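Local coordinates for protein sialidase B (Streptococcus pneumoniae serotype 4, PDB 4XJW) that cleaves terminal sialic acid from oligosaccharides, glycoproteins and glycolipids as a family 33 glycoside hydrolase, with intramolecular trans-sialidase activity, at residues A48-N54 with L150-N154; F59-S65 with V76-Q82. The protein carries 1 engineered substitution. All coordinates share one frame; numbering follows the deposited sequence.

Contact 1. Residues A48-N54 with L150-N154; sequences ALFGLSN and LGAVN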
ATOM      1  N   ALA A  48     -12.033 -25.270  -8.113  1.00 15.28           N
ATOM      2  CA  ALA A  48     -12.994 -25.275  -7.016  1.00 16.59           C
ATOM      3  C   ALA A  48     -12.426 -26.033  -5.826  1.00 17.11           C
ATOM      4  O   ALA A  48     -11.878 -27.132  -5.980  1.00 18.28           O
ATOM      5  CB  ALA A  48     -14.326 -25.900  -7.463  1.00 14.19           C
ATOM      6  N   LEU A  49     -12.546 -25.448  -4.638  1.00 15.08           N
ATOM      7  CA  LEU A  49     -12.123 -26.120  -3.426  1.00 16.06           C
ATOM      8  C   LEU A  49     -13.276 -26.947  -2.854  1.00 16.32           C
ATOM      9  O   LEU A  49     -13.073 -28.051  -2.339  1.00 16.23           O
ATOM     10  CB  LEU A  49     -11.631 -25.096  -2.401  1.00 16.08           C
ATOM     11  CG  LEU A  49     -10.410 -24.299  -2.867  1.00 18.31           C
ATOM     12  CD1 LEU A  49     -10.029 -23.217  -1.869  1.00 20.51           C
ATOM     13  CD2 LEU A  49      -9.226 -25.219  -3.139  1.00 20.13           C
ATOM     14  N   PHE A  50     -14.487 -26.412  -2.965  1.00 15.07           N
ATOM     15  CA  PHE A  50     -15.679 -27.022  -2.391  1.00 13.87           C
ATOM     16  C   PHE A  50     -16.841 -26.746  -3.317  1.00 17.93           C
ATOM     17  O   PHE A  50     -16.982 -25.630  -3.823  1.00 16.87           O
ATOM     18  CB  PHE A  50     -15.950 -26.429  -0.998  1.00 14.84           C
ATOM     19  CG  PHE A  50     -17.272 -26.832  -0.398  1.00 21.12           C
ATOM     20  CD1 PHE A  50     -17.400 -28.027   0.299  1.00 25.34           C
ATOM     21  CD2 PHE A  50     -18.382 -26.004  -0.517  1.00 20.27           C
ATOM     22  CE1 PHE A  50     -18.618 -28.394   0.859  1.00 27.96           C
ATOM     23  CE2 PHE A  50     -19.601 -26.362   0.044  1.00 27.59           C
ATOM     24  CZ  PHE A  50     -19.717 -27.559   0.731  1.00 25.32           C
ATOM     25  N   GLY A  51     -17.662 -27.768  -3.547  1.00 17.64           N
ATOM     26  CA  GLY A  51     -18.841 -27.638  -4.382  1.00 18.68           C
ATOM     27  C   GLY A  51     -20.054 -28.338  -3.793  1.00 17.78           C
ATOM     28  O   GLY A  51     -19.945 -29.406  -3.176  1.00 21.41           O
ATOM     29  N   LEU A  52     -21.209 -27.704  -3.950  1.00 14.66           N
ATOM     30  CA  LEU A  52     -22.498 -28.314  -3.647  1.00 14.66           C
ATOM     31  C   LEU A  52     -23.331 -28.172  -4.906  1.00 15.72           C
ATOM     32  O   LEU A  52     -23.638 -27.049  -5.316  1.00 18.72           O
ATOM     33  CB  LEU A  52     -23.208 -27.570  -2.521  1.00 18.75           C
ATOM     34  CG  LEU A  52     -22.708 -27.734  -1.094  1.00 25.14           C
ATOM     35  CD1 LEU A  52     -23.404 -26.724  -0.201  1.00 25.90           C
ATOM     36  CD2 LEU A  52     -22.967 -29.150  -0.609  1.00 24.79           C
ATOM     37  N   SER A  53     -23.710 -29.276  -5.537  1.00 16.08           N
ATOM     38  CA  SER A  53     -24.379 -29.131  -6.822  1.00 17.15           C
ATOM     39  C   SER A  53     -25.547 -30.070  -7.047  1.00 17.54           C
ATOM     40  O   SER A  53     -25.611 -31.151  -6.474  1.00 17.85           O
ATOM     41  CB  SER A  53     -23.377 -29.352  -7.956  1.00 16.63           C
ATOM     42  OG  SER A  53     -22.955 -30.704  -7.978  1.00 18.56           O
ATOM     43  N   ASN A  54     -26.463 -29.642  -7.911  1.00 17.86           N
ATOM     44  CA  ASN A  54     -27.370 -30.564  -8.573  1.00 22.10           C
ATOM     45  C   ASN A  54     -26.569 -31.150  -9.726  1.00 17.60           C
ATOM     46  O   ASN A  54     -26.217 -30.438 -10.669  1.00 18.62           O
ATOM     47  CB  ASN A  54     -28.607 -29.830  -9.093  1.00 17.88           C
ATOM     48  CG  ASN A  54     -29.603 -30.761  -9.780  1.00 19.24           C
ATOM     49  OD1 ASN A  54     -29.241 -31.831 -10.269  1.00 20.03           O
ATOM     50  ND2 ASN A  54     -30.860 -30.345  -9.824  1.00 22.95           N
ATOM     51  N   LEU A 150     -15.289 -32.104  -2.850  1.00 15.94           N
ATOM     52  CA  LEU A 150     -14.036 -31.386  -2.617  1.00 18.09           C
ATOM     53  C   LEU A 150     -13.145 -31.436  -3.855  1.00 17.67           C
ATOM     54  O   LEU A 150     -13.018 -32.482  -4.495  1.00 20.65           O
ATOM     55  CB  LEU A 150     -13.290 -31.981  -1.428  1.00 17.27           C
ATOM     56  CG  LEU A 150     -14.068 -32.012  -0.124  1.00 16.76           C
ATOM     57  CD1 LEU A 150     -13.247 -32.704   0.952  1.00 19.81           C
ATOM     58  CD2 LEU A 150     -14.439 -30.589   0.296  1.00 16.68           C
ATOM     59  N   GLY A 151     -12.520 -30.311  -4.191  1.00 15.61           N
ATOM     60  CA  GLY A 151     -11.572 -30.266  -5.290  1.00 15.92           C
ATOM     61  C   GLY A 151     -12.160 -30.296  -6.696  1.00 15.03           C
ATOM     62  O   GLY A 151     -11.426 -30.534  -7.656  1.00 17.69           O
ATOM     63  N   ALA A 152     -13.468 -30.055  -6.808  1.00 15.03           N
ATOM     64  CA  ALA A 152     -14.181 -29.982  -8.082  1.00 19.43           C
ATOM     65  C   ALA A 152     -15.635 -29.590  -7.849  1.00 16.68           C
ATOM     66  O   ALA A 152     -16.093 -29.558  -6.705  1.00 16.72           O
ATOM     67  CB  ALA A 152     -14.128 -31.323  -8.814  1.00 20.20           C
ATOM     68  N   VAL A 153     -16.355 -29.307  -8.939  1.00 19.71           N
ATOM     69  CA  VAL A 153     -17.815 -29.188  -8.902  1.00 15.81           C
ATOM     70  C   VAL A 153     -18.389 -30.224  -9.863  1.00 18.80           C
ATOM     71  O   VAL A 153     -17.940 -30.325 -11.010  1.00 17.81           O
ATOM     72  CB  VAL A 153     -18.305 -27.776  -9.323  1.00 18.97           C
ATOM     73  CG1 VAL A 153     -19.817 -27.691  -9.265  1.00 20.37           C
ATOM     74  CG2 VAL A 153     -17.697 -26.707  -8.429  1.00 19.68           C
ATOM     75  N   ASN A 154     -19.358 -31.006  -9.395  1.00 17.29           N
ATOM     76  CA  ASN A 154     -19.981 -32.023 -10.241  1.00 19.96           C
ATOM     77  C   ASN A 154     -21.162 -31.436 -11.005  1.00 15.83           C
ATOM     78  O   ASN A 154     -22.196 -31.120 -10.416  1.00 20.35           O
ATOM     79  CB  ASN A 154     -20.418 -33.222  -9.388  1.00 18.67           C
ATOM     80  CG  ASN A 154     -20.948 -34.380 -10.221  1.00 21.32           C
ATOM     81  OD1 ASN A 154     -21.627 -34.178 -11.220  1.00 20.84           O
ATOM     82  ND2 ASN A 154     -20.634 -35.599  -9.809  1.00 26.40           N
TER
HETATM   83  O   HOH W   1     -20.371 -30.594  -6.812  1.00 17.54           O

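Contact 2. Residues F59-S65 with V76-Q82; sequences FKNNYFS and VEIRDAQ. With PO4 (phosphate ion), chain D.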
ATOM      1  N   PHE A  59     -29.235 -29.604 -15.364  1.00 19.88           N
ATOM      2  CA  PHE A  59     -29.163 -28.700 -14.212  1.00 19.22           C
ATOM      3  C   PHE A  59     -27.742 -28.215 -13.931  1.00 16.28           C
ATOM      4  O   PHE A  59     -27.358 -28.050 -12.765  1.00 17.63           O
ATOM      5  CB  PHE A  59     -29.751 -29.375 -12.965  1.00 18.31           C
ATOM      6  CG  PHE A  59     -31.225 -29.650 -13.070  1.00 22.13           C
ATOM      7  CD1 PHE A  59     -32.149 -28.696 -12.668  1.00 23.01           C
ATOM      8  CD2 PHE A  59     -31.686 -30.852 -13.593  1.00 22.99           C
ATOM      9  CE1 PHE A  59     -33.513 -28.937 -12.772  1.00 25.75           C
ATOM     10  CE2 PHE A  59     -33.046 -31.103 -13.695  1.00 22.95           C
ATOM     11  CZ  PHE A  59     -33.961 -30.146 -13.286  1.00 26.90           C
ATOM     12  N   LYS A  60     -26.967 -27.978 -14.987  1.00 16.80           N
ATOM     13  CA  LYS A  60     -25.557 -27.660 -14.812  1.00 18.41           C
ATOM     14  C   LYS A  60     -25.335 -26.299 -14.160  1.00 19.13           C
ATOM     15  O   LYS A  60     -24.247 -26.034 -13.661  1.00 18.10           O
ATOM     16  CB  LYS A  60     -24.789 -27.761 -16.130  1.00 19.99           C
ATOM     17  CG  LYS A  60     -24.956 -26.569 -17.038  1.00 19.35           C
ATOM     18  CD  LYS A  60     -24.075 -26.720 -18.266  1.00 20.34           C
ATOM     19  CE  LYS A  60     -23.956 -25.401 -19.005  1.00 27.79           C
ATOM     20  NZ  LYS A  60     -25.264 -24.707 -19.087  1.00 36.77           N
ATOM     21  N   ASN A  61     -26.356 -25.442 -14.164  1.00 15.00           N
ATOM     22  CA  ASN A  61     -26.243 -24.129 -13.530  1.00 19.05           C
ATOM     23  C   ASN A  61     -26.922 -24.064 -12.170  1.00 15.70           C
ATOM     24  O   ASN A  61     -27.381 -23.007 -11.736  1.00 16.87           O
ATOM     25  CB  ASN A  61     -26.777 -23.038 -14.464  1.00 15.91           C
ATOM     26  CG  ASN A  61     -25.981 -22.937 -15.739  1.00 19.67           C
ATOM     27  OD1 ASN A  61     -24.806 -23.314 -15.780  1.00 17.23           O
ATOM     28  ND2 ASN A  61     -26.618 -22.439 -16.801  1.00 19.84           N
ATOM     29  N   ASN A  62     -26.995 -25.210 -11.502  1.00 13.23           N
ATOM     30  CA  ASN A  62     -27.526 -25.273 -10.160  1.00 14.87           C
ATOM     31  C   ASN A  62     -26.435 -25.750  -9.223  1.00 16.65           C
ATOM     32  O   ASN A  62     -26.302 -26.955  -8.980  1.00 17.32           O
ATOM     33  CB  ASN A  62     -28.709 -26.244 -10.079  1.00 17.40           C
ATOM     34  CG  ASN A  62     -30.003 -25.648 -10.590  1.00 17.00           C
ATOM     35  OD1 ASN A  62     -30.012 -24.813 -11.496  1.00 17.37           O
ATOM     36  ND2 ASN A  62     -31.121 -26.084 -10.003  1.00 18.04           N
ATOM     37  N   TYR A  63     -25.642 -24.814  -8.701  1.00 13.22           N
ATOM     38  CA  TYR A  63     -24.567 -25.175  -7.783  1.00 16.22           C
ATOM     39  C   TYR A  63     -24.046 -24.005  -6.977  1.00 15.80           C
ATOM     40  O   TYR A  63     -24.241 -22.840  -7.336  1.00 14.83           O
ATOM     41  CB  TYR A  63     -23.394 -25.841  -8.512  1.00 15.95           C
ATOM     42  CG  TYR A  63     -22.637 -24.944  -9.467  1.00 11.82           C
ATOM     43  CD1 TYR A  63     -23.017 -24.846 -10.797  1.00 16.22           C
ATOM     44  CD2 TYR A  63     -21.526 -24.214  -9.048  1.00 14.91           C
ATOM     45  CE1 TYR A  63     -22.332 -24.052 -11.674  1.00 13.33           C
ATOM     46  CE2 TYR A  63     -20.830 -23.402  -9.938  1.00 14.62           C
ATOM     47  CZ  TYR A  63     -21.242 -23.330 -11.250  1.00 16.67           C
ATOM     48  OH  TYR A  63     -20.571 -22.532 -12.150  1.00 17.97           O
ATOM     49  N   PHE A  64     -23.390 -24.362  -5.878  1.00 13.59           N
ATOM     50  CA  PHE A  64     -22.609 -23.452  -5.063  1.00 14.49           C
ATOM     51  C   PHE A  64     -21.165 -23.907  -5.131  1.00 14.18           C
ATOM     52  O   PHE A  64     -20.876 -25.106  -5.093  1.00 16.66           O
ATOM     53  CB  PHE A  64     -23.081 -23.506  -3.621  1.00 13.75           C
ATOM     54  CG  PHE A  64     -22.133 -22.850  -2.647  1.00 13.56           C
ATOM     55  CD1 PHE A  64     -21.967 -21.473  -2.652  1.00 13.83           C
ATOM     56  CD2 PHE A  64     -21.420 -23.609  -1.727  1.00 13.90           C
ATOM     57  CE1 PHE A  64     -21.107 -20.858  -1.754  1.00 13.05           C
ATOM     58  CE2 PHE A  64     -20.552 -23.003  -0.825  1.00 14.67           C
ATOM     59  CZ  PHE A  64     -20.391 -21.629  -0.849  1.00 14.72           C
ATOM     60  N   SER A  65     -20.246 -22.959  -5.226  1.00 12.70           N
ATOM     61  CA  SER A  65     -18.840 -23.320  -5.224  1.00 13.10           C
ATOM     62  C   SER A  65     -18.023 -22.265  -4.506  1.00 13.28           C
ATOM     63  O   SER A  65     -18.381 -21.083  -4.518  1.00 14.17           O
ATOM     64  CB  SER A  65     -18.324 -23.480  -6.651  1.00 14.12           C
ATOM     65  OG  SER A  65     -18.187 -22.213  -7.281  1.00 18.84           O
ATOM     66  N   VAL A  76     -16.829 -17.084  -4.773  1.00 10.08           N
ATOM     67  CA  VAL A  76     -17.913 -18.057  -4.708  1.00 11.24           C
ATOM     68  C   VAL A  76     -18.864 -17.855  -5.879  1.00 11.77           C
ATOM     69  O   VAL A  76     -18.994 -16.752  -6.421  1.00 11.56           O
ATOM     70  CB  VAL A  76     -18.747 -17.979  -3.412  1.00 11.61           C
ATOM     71  CG1 VAL A  76     -17.897 -18.319  -2.188  1.00 12.06           C
ATOM     72  CG2 VAL A  76     -19.410 -16.617  -3.274  1.00 15.55           C
ATOM     73  N   GLU A  77     -19.533 -18.942  -6.251  1.00 13.82           N
ATOM     74  CA  GLU A  77     -20.652 -18.904  -7.171  1.00 14.27           C
ATOM     75  C   GLU A  77     -21.864 -19.458  -6.431  1.00 12.38           C
ATOM     76  O   GLU A  77     -21.743 -20.414  -5.661  1.00 14.21           O
ATOM     77  CB  GLU A  77     -20.369 -19.787  -8.371  1.00 14.73           C
ATOM     78  CG  GLU A  77     -19.257 -19.332  -9.260  1.00 15.76           C
ATOM     79  CD  GLU A  77     -19.429 -19.904 -10.640  1.00 19.64           C
ATOM     80  OE1 GLU A  77     -20.261 -19.365 -11.404  1.00 20.63           O
ATOM     81  OE2 GLU A  77     -18.768 -20.914 -10.940  1.00 20.69           O
ATOM     82  N   ILE A  78     -23.025 -18.839  -6.644  1.00 13.33           N
ATOM     83  CA  ILE A  78     -24.271 -19.331  -6.063  1.00 11.52           C
ATOM     84  C   ILE A  78     -25.331 -19.246  -7.148  1.00 18.03           C
ATOM     85  O   ILE A  78     -25.743 -18.150  -7.539  1.00 17.21           O
ATOM     86  CB  ILE A  78     -24.685 -18.539  -4.800  1.00 14.84           C
ATOM     87  CG1 ILE A  78     -23.460 -18.125  -3.986  1.00 16.74           C
ATOM     88  CG2 ILE A  78     -25.611 -19.363  -3.930  1.00 17.72           C
ATOM     89  CD1 ILE A  78     -23.541 -16.735  -3.419  1.00 19.37           C
ATOM     90  N   ARG A  79     -25.752 -20.403  -7.661  1.00 15.88           N
ATOM     91  CA  ARG A  79     -26.540 -20.433  -8.891  1.00 16.70           C
ATOM     92  C   ARG A  79     -27.732 -21.371  -8.800  1.00 16.04           C
ATOM     93  O   ARG A  79     -27.609 -22.498  -8.316  1.00 16.13           O
ATOM     94  CB  ARG A  79     -25.659 -20.864 -10.065  1.00 15.18           C
ATOM     95  CG  ARG A  79     -24.364 -20.075 -10.186  1.00 19.75           C
ATOM     96  CD  ARG A  79     -23.567 -20.502 -11.390  1.00 17.50           C
ATOM     97  NE  ARG A  79     -24.262 -20.155 -12.623  1.00 16.24           N
ATOM     98  CZ  ARG A  79     -23.850 -20.477 -13.846  1.00 22.13           C
ATOM     99  NH1 ARG A  79     -22.731 -21.173 -14.021  1.00 20.55           N
ATOM    100  NH2 ARG A  79     -24.569 -20.103 -14.897  1.00 21.54           N
ATOM    101  N   ASP A  80     -28.877 -20.906  -9.285  1.00 19.01           N
ATOM    102  CA  ASP A  80     -30.082 -21.730  -9.341  1.00 16.46           C
ATOM    103  C   ASP A  80     -30.890 -21.249 -10.539  1.00 16.56           C
ATOM    104  O   ASP A  80     -31.430 -20.143 -10.524  1.00 18.00           O
ATOM    105  CB  ASP A  80     -30.894 -21.585  -8.050  1.00 19.91           C
ATOM    106  CG  ASP A  80     -32.096 -22.527  -7.985  1.00 21.73           C
ATOM    107  OD1 ASP A  80     -32.852 -22.617  -8.974  1.00 21.79           O
ATOM    108  OD2 ASP A  80     -32.291 -23.164  -6.928  1.00 22.15           O
ATOM    109  N   ALA A  81     -30.956 -22.075 -11.579  1.00 18.53           N
ATOM    110  CA  ALA A  81     -31.579 -21.680 -12.838  1.00 20.64           C
ATOM    111  C   ALA A  81     -33.084 -21.509 -12.703  1.00 26.25           C
ATOM    112  O   ALA A  81     -33.685 -20.692 -13.397  1.00 26.97           O
ATOM    113  CB  ALA A  81     -31.262 -22.686 -13.919  1.00 17.68           C
ATOM    114  N   GLN A  82     -33.692 -22.292 -11.820  1.00 23.14           N
ATOM    115  CA  GLN A  82     -35.138 -22.237 -11.634  1.00 25.58           C
ATOM    116  C   GLN A  82     -35.561 -21.005 -10.838  1.00 29.06           C
ATOM    117  O   GLN A  82     -36.702 -20.557 -10.935  1.00 28.94           O
ATOM    118  CB  GLN A  82     -35.651 -23.511 -10.962  1.00 26.74           C
ATOM    119  CG  GLN A  82     -35.694 -24.726 -11.893  1.00 28.18           C
ATOM    120  CD  GLN A  82     -34.320 -25.322 -12.157  1.00 25.75           C
ATOM    121  OE1 GLN A  82     -33.617 -25.719 -11.230  1.00 25.55           O
ATOM    122  NE2 GLN A  82     -33.936 -25.390 -13.421  1.00 21.78           N
TER
HETATM  123  P   PO4 D 703     -20.209 -21.823 -16.580  1.00 21.32           P
HETATM  124  O1  PO4 D 703     -19.552 -23.032 -17.192  1.00 22.09           O
HETATM  125  O2  PO4 D 703     -21.691 -22.080 -16.375  1.00 20.98           O
HETATM  126  O3  PO4 D 703     -19.547 -21.564 -15.238  1.00 20.22           O
HETATM  127  O4  PO4 D 703     -20.007 -20.639 -17.490  1.00 22.95           O
HETATM  128  O   HOH W   2     -23.614 -20.665 -17.448  1.00 25.78           O
HETATM  129  O   HOH W   3     -16.876 -22.363  -9.723  1.00 19.12           O

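Contact 1. Residues A48-N54 with L150-N154
In an antiparallel sheet of the concanavalin-like N-terminal domain, Phe50 and Leu150 form a non-hydrogen-bonded pair. The contact starts at a classic beta bulge: Leu49 and Phe50 both face Ile66 on the next strand. Beside the bulge, Gly151 N donates to Leu49 O at 3.0 Å. Leu150 CD2 meets Phe50 CD1 at 3.9 Å, at the edge of the ring and in its plane. Both side chains lie on one face of the sheet; with Phe50 CG anti to the backbone N (chi1 171°), beside the carbonyl carbon, the ring presents its CD1 edge to Leu150. After Gly151 the second segment leaves the pairing, and Val153 fits by its two methyls. Val153 CG2 packs on Ala48 CB at 3.6 Å, and Val153 CG1 reaches Ser53 CB at 4.1 Å. Ala152 O is buried here without a polar partner in the model. The far end is polar. Ser53 OG stands between its backbone N and carbonyl carbon (chi1 68°) and donates to Asn154 O at 2.6 Å, in the carbonyl plane and on a lone pair. A water donates to Ser53 OG and accepts from Asn154 N, closing a second link between the segments. Phe50 and Leu150 pack on Ile170 of strand 166-173. Val153 lies on Tyr63 and Ser65 of strand 63-69, and Gly51 bonds through its backbone to Thr149 of strand 147-150.

Contact 2. Residues F59-S65 with V76-Q82
Tyr63, Glu77 and Arg79 join their polar ends on one face of a beta hairpin. Tyr63 OH donates to Glu77 OE2 at 2.7 Å, coming from above the carboxylate plane, which stands nearly perpendicular to the ring. The same hydroxyl accepts from Arg79 NH1 at 3.2 Å, in the guanidinium plane. With chi1 at 67°, the Tyr63 ring runs alongside the Arg79 side chain, pointing the same way. A bend at chi3 (67°) lays the Arg79 guanidinium beside the Tyr63 hydroxyl and a phosphate ion. Arg79 NH1 also donates to this ion, at 2.7 Å from NH1 to PO4 O2. Asn61 lies over a face of the guanidinium, its amide stacked 22° from parallel, with Asn61 CG 3.3 Å from Arg79 NH2. A water joins that NH2 to the phosphate, which probably came from the crystallisation liquor. Another water links Ser65 OG to Glu77 OE2. At the end of the type I beta turn from Phe59 to Asn62, both ends of the Asn62 amide are used. Asn62 OD1 accepts from Ala81 N at 2.9 Å, and Asn62 ND2 donates to Gln82 OE1 at 2.8 Å. Gln82 OE1 also lies at the edge of the Phe59 ring. On the other face, Phe64 CD1 packs on Ile78 CG1 at 3.9 Å. Phe64 also meets the ring of Phe110, and Ile78 reaches Tyr119 of strand 118-123. Strand 85-91 continues the sheet beyond strand 74-80. Arg155 of strand 153-155 also binds the phosphate.

Overall arrangement
After the earlier strands of the domain, the chain runs along strand 46-53, which holds the first segment of contact 1. It then turns into strand 63-69 and returns as strand 74-80, so contact 2 closes a short hairpin. Only much later, at residues 150-154, does the chain come back to close contact 1. Contact 2 is therefore nested inside the larger loop. Strands 46-53 and 63-69 are neighbours in one sheet, and probable hydrogen bonds from Phe64 N to Leu52 O and from Asn54 N to Asn62 O join the contacts directly. Together they tie four adjacent strands, 147-150, 46-53, 63-69 and 74-80. Contact 1 also reaches strand 153-155 of a separate two-stranded sheet. Both lie away from the annotated sites.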